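Local coordinates for endoglycosidase (Bacteroides thetaiotaomicron, PDB 6Q64), which probably hydrolyses O-glycosyl bonds as a glycoside hydrolase of family 18, consistent with a part in complex N-glycan breakdown by gut Bacteroides, at residues 197-201 and 211-215; 214-218 and 244-248. The protein carries 1 engineered substitution. Residue numbers count along the deposited sequence, not the author numbering.

Contact 1: 197-201 and 211-215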
# COMPACT_ATOMS: atom_id res chain seq x y z
N GLY A 197 0.94 -16.95 -13.83
CA GLY A 197 1.99 -16.89 -14.87
C GLY A 197 3.23 -17.69 -14.52
O GLY A 197 3.10 -18.70 -13.81
N THR A 198 4.39 -17.24 -15.00
CA THR A 198 5.69 -17.95 -14.87
C THR A 198 6.35 -17.59 -13.54
O THR A 198 7.54 -17.94 -13.34
CB THR A 198 6.59 -17.65 -16.08
OG1 THR A 198 7.09 -16.31 -15.99
CG2 THR A 198 5.88 -17.84 -17.40
N LEU A 199 5.64 -16.88 -12.68
CA LEU A 199 6.00 -16.59 -11.26
C LEU A 199 4.79 -16.91 -10.38
O LEU A 199 4.94 -17.59 -9.37
CB LEU A 199 6.39 -15.12 -11.09
CG LEU A 199 7.77 -14.69 -11.56
CD1 LEU A 199 7.91 -13.18 -11.41
CD2 LEU A 199 8.89 -15.38 -10.79
N ALA A 200 3.64 -16.33 -10.70
CA ALA A 200 2.44 -16.41 -9.84
C ALA A 200 1.75 -17.73 -10.13
O ALA A 200 1.56 -18.03 -11.35
CB ALA A 200 1.53 -15.22 -10.07
N ASN A 201 1.43 -18.47 -9.06
CA ASN A 201 0.67 -19.76 -9.05
C ASN A 201 -0.05 -19.89 -7.71
O ASN A 201 0.20 -19.04 -6.78
CB ASN A 201 1.59 -20.96 -9.25
CG ASN A 201 2.59 -21.09 -8.11
OD1 ASN A 201 2.42 -20.50 -7.04
ND2 ASN A 201 3.66 -21.82 -8.35
N ASN A 211 9.27 -21.80 -5.03
CA ASN A 211 10.62 -21.35 -4.63
C ASN A 211 11.01 -20.14 -5.46
O ASN A 211 12.02 -19.49 -5.09
CB ASN A 211 11.71 -22.41 -4.82
CG ASN A 211 13.06 -22.01 -4.25
OD1 ASN A 211 13.14 -21.47 -3.12
ND2 ASN A 211 14.14 -22.33 -5.01
N LYS A 212 10.32 -19.88 -6.58
CA LYS A 212 10.73 -18.81 -7.55
C LYS A 212 10.22 -17.50 -6.96
O LYS A 212 11.00 -16.59 -6.70
CB LYS A 212 10.34 -19.09 -9.01
CG LYS A 212 8.92 -19.56 -9.27
CD LYS A 212 8.70 -20.30 -10.58
CE LYS A 212 7.34 -20.96 -10.55
NZ LYS A 212 6.84 -21.19 -11.92
N MSE A 213 8.93 -17.51 -6.60
CA MSE A 213 8.38 -16.41 -5.83
C MSE A 213 9.12 -16.22 -4.50
O MSE A 213 9.09 -15.14 -3.94
CB MSE A 213 6.87 -16.60 -5.65
CG MSE A 213 6.11 -15.28 -5.55
SE MSE A 213 6.45 -13.96 -7.01
CE MSE A 213 5.52 -15.23 -8.13
N GLN A 214 9.83 -17.23 -4.00
CA GLN A 214 10.50 -17.12 -2.72
C GLN A 214 11.80 -16.33 -2.88
O GLN A 214 12.09 -15.47 -2.03
CB GLN A 214 10.76 -18.52 -2.14
CG GLN A 214 11.74 -18.55 -0.97
CD GLN A 214 11.13 -18.04 0.33
OE1 GLN A 214 9.92 -18.15 0.57
NE2 GLN A 214 11.99 -17.51 1.18
N VAL A 215 12.59 -16.61 -3.91
CA VAL A 215 13.91 -15.93 -4.04
C VAL A 215 13.67 -14.55 -4.69
O VAL A 215 14.52 -13.63 -4.54
CB VAL A 215 14.99 -16.80 -4.74
CG1 VAL A 215 14.61 -17.17 -6.16
CG2 VAL A 215 16.37 -16.16 -4.68
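Start in the loop that follows strand 184-189. The backbone folds back here, G197 N donating to A200 O at 2.8 Å. The CA-to-CB bond of T198 points away from 211-215, and its OG1 takes a hydrogen bond from L138 N; T198 O lies 3.6 Å from K212 NZ, too long to count as a hydrogen bond. L199 comes next, its CA 5.9 Å from that of M213, a selenomethionine, and its CD2 4.4 Å from K212 CB. The M213 end is modelled too tightly against L199 for its contacts to be read closely; M213 also packs on I205, Y189 and I135. N201 brings ND2 to 4.4 Å from K212 CE. The contact packs a beta-alpha loop against the helix of its own TIM-barrel unit. Chemically, no hydrogen bond joins the segments directly: the long K212 chain lies along T198, L199 and N201, and polar support is indirect, N210 giving ND2 to L199 O while its OD1 takes M213 N.

Contact 2: 214-218 and 244-248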
# COMPACT_ATOMS: atom_id res chain seq x y z
N GLN A 214 9.83 -17.23 -4.00
CA GLN A 214 10.50 -17.12 -2.72
C GLN A 214 11.80 -16.33 -2.88
O GLN A 214 12.09 -15.47 -2.03
CB GLN A 214 10.76 -18.52 -2.14
CG GLN A 214 11.74 -18.55 -0.97
CD GLN A 214 11.13 -18.04 0.33
OE1 GLN A 214 9.92 -18.15 0.57
NE2 GLN A 214 11.99 -17.51 1.18
N VAL A 215 12.59 -16.61 -3.91
CA VAL A 215 13.91 -15.93 -4.04
C VAL A 215 13.67 -14.55 -4.69
O VAL A 215 14.52 -13.63 -4.54
CB VAL A 215 14.99 -16.80 -4.74
CG1 VAL A 215 14.61 -17.17 -6.16
CG2 VAL A 215 16.37 -16.16 -4.68
N PHE A 216 12.48 -14.38 -5.28
CA PHE A 216 11.98 -13.06 -5.75
C PHE A 216 11.92 -12.12 -4.54
O PHE A 216 12.72 -11.16 -4.42
CB PHE A 216 10.63 -13.23 -6.43
CG PHE A 216 10.09 -11.94 -6.97
CD1 PHE A 216 10.81 -11.22 -7.91
CD2 PHE A 216 8.88 -11.42 -6.50
CE1 PHE A 216 10.32 -10.01 -8.40
CE2 PHE A 216 8.41 -10.21 -6.98
CZ PHE A 216 9.13 -9.51 -7.94
N ILE A 217 11.02 -12.45 -3.63
CA ILE A 217 10.78 -11.73 -2.35
C ILE A 217 12.07 -11.69 -1.54
O ILE A 217 12.31 -10.69 -0.89
CB ILE A 217 9.67 -12.45 -1.58
CG1 ILE A 217 8.33 -12.34 -2.30
CG2 ILE A 217 9.59 -11.95 -0.15
CD1 ILE A 217 7.29 -13.26 -1.74
N GLU A 218 12.84 -12.77 -1.54
CA GLU A 218 14.11 -12.85 -0.78
C GLU A 218 15.04 -11.73 -1.27
O GLU A 218 15.67 -11.08 -0.41
CB GLU A 218 14.74 -14.23 -0.92
CG GLU A 218 14.75 -15.07 0.34
CD GLU A 218 15.36 -16.45 0.14
OE1 GLU A 218 16.41 -16.54 -0.53
OE2 GLU A 218 14.76 -17.43 0.63
N THR A 244 8.34 -16.63 5.21
CA THR A 244 8.44 -15.67 4.08
C THR A 244 7.63 -14.41 4.47
O THR A 244 8.09 -13.28 4.23
CB THR A 244 8.03 -16.35 2.77
OG1 THR A 244 8.70 -17.60 2.57
CG2 THR A 244 8.35 -15.49 1.57
N SER A 245 6.51 -14.59 5.15
CA SER A 245 5.69 -13.48 5.68
C SER A 245 6.55 -12.51 6.52
O SER A 245 6.23 -11.32 6.57
CB SER A 245 4.48 -14.00 6.43
OG SER A 245 4.74 -14.09 7.82
N LYS A 246 7.60 -12.97 7.19
CA LYS A 246 8.43 -12.05 8.01
C LYS A 246 9.17 -11.07 7.09
O LYS A 246 9.64 -10.06 7.59
CB LYS A 246 9.40 -12.83 8.89
CG LYS A 246 8.70 -13.65 9.97
CD LYS A 246 9.63 -14.48 10.84
CE LYS A 246 8.91 -15.15 11.99
NZ LYS A 246 9.40 -16.52 12.18
N LEU A 247 9.26 -11.35 5.80
CA LEU A 247 10.03 -10.51 4.86
C LEU A 247 9.14 -9.44 4.21
O LEU A 247 9.68 -8.58 3.45
CB LEU A 247 10.64 -11.42 3.79
CG LEU A 247 11.79 -12.32 4.23
CD1 LEU A 247 12.37 -12.97 2.99
CD2 LEU A 247 12.86 -11.57 5.01
N VAL A 248 7.84 -9.48 4.52
CA VAL A 248 6.80 -8.59 3.97
C VAL A 248 6.13 -7.77 5.07
O VAL A 248 5.57 -8.35 6.02
CB VAL A 248 5.79 -9.45 3.22
CG1 VAL A 248 4.55 -8.67 2.85
CG2 VAL A 248 6.45 -10.06 2.01
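One hydrogen bond carries the polar side of this contact. T244 OG1 pairs with Q214 OE1 at 2.4 Å, very short for such a pair, so the exact length should be read with caution at 2.40 Å resolution. OG1 sits among Q214 OE1, I205 O and S241 OG, and its single proton cannot serve both Q214 OE1 and I205 O at once. The other end of the same amide is used as well: Q214 NE2 donates to E218 OE2 at 2.8 Å, nearly linear, one turn further along the helix.

The apolar side centres on I217, which points at the opposite segment. Its CG2 lies 4.1 Å from T244 CG2, 4.1 Å from L247 CB and 4.3 Å from V248 CG2, so one methyl meets three residues. L231 and L240 also touch the I217 side chain. Further out, L247 CD1 rests 4.1 Å from E218 CG, using the aliphatic part of the glutamate.

Backbone geometry makes this grouping possible. A type I turn spans S245 to V248, with V248 N bonded to S245 O at 3.2 Å and L247 N to T244 O at 2.7 Å; the CA-to-CB bonds of T244 and L247 point toward helix 211-224, that of V248 sideways, that of S245 away. This is packing between consecutive beta-alpha units of the TIM barrel, on its helical layer. Chemically, the polar chain T244-Q214-E218 runs beside the I217 patch, so the two units meet through a buried polar link as well as methyl packing.

How the contacts relate
Leaving strand 184-189, the chain enters the long loop that contains 197-201 and then starts helix 211-224. Contact 1 closes that loop locally, over only nine intervening residues. The chain then runs down the helix, through strand 230-235 and into helix 242-245, where contact 2 closes a larger loop of 25 intervening residues. The two closures neither nest nor cross: they follow one another, overlapping at Q214 and V215, with centres 11 Å apart. Helix 211-224 is their common element, held at its first turn by the preceding loop and slightly further on by the link leading into strand 251-254. Contact 1 acts within one beta-alpha unit, and contact 2 ties that unit to the next.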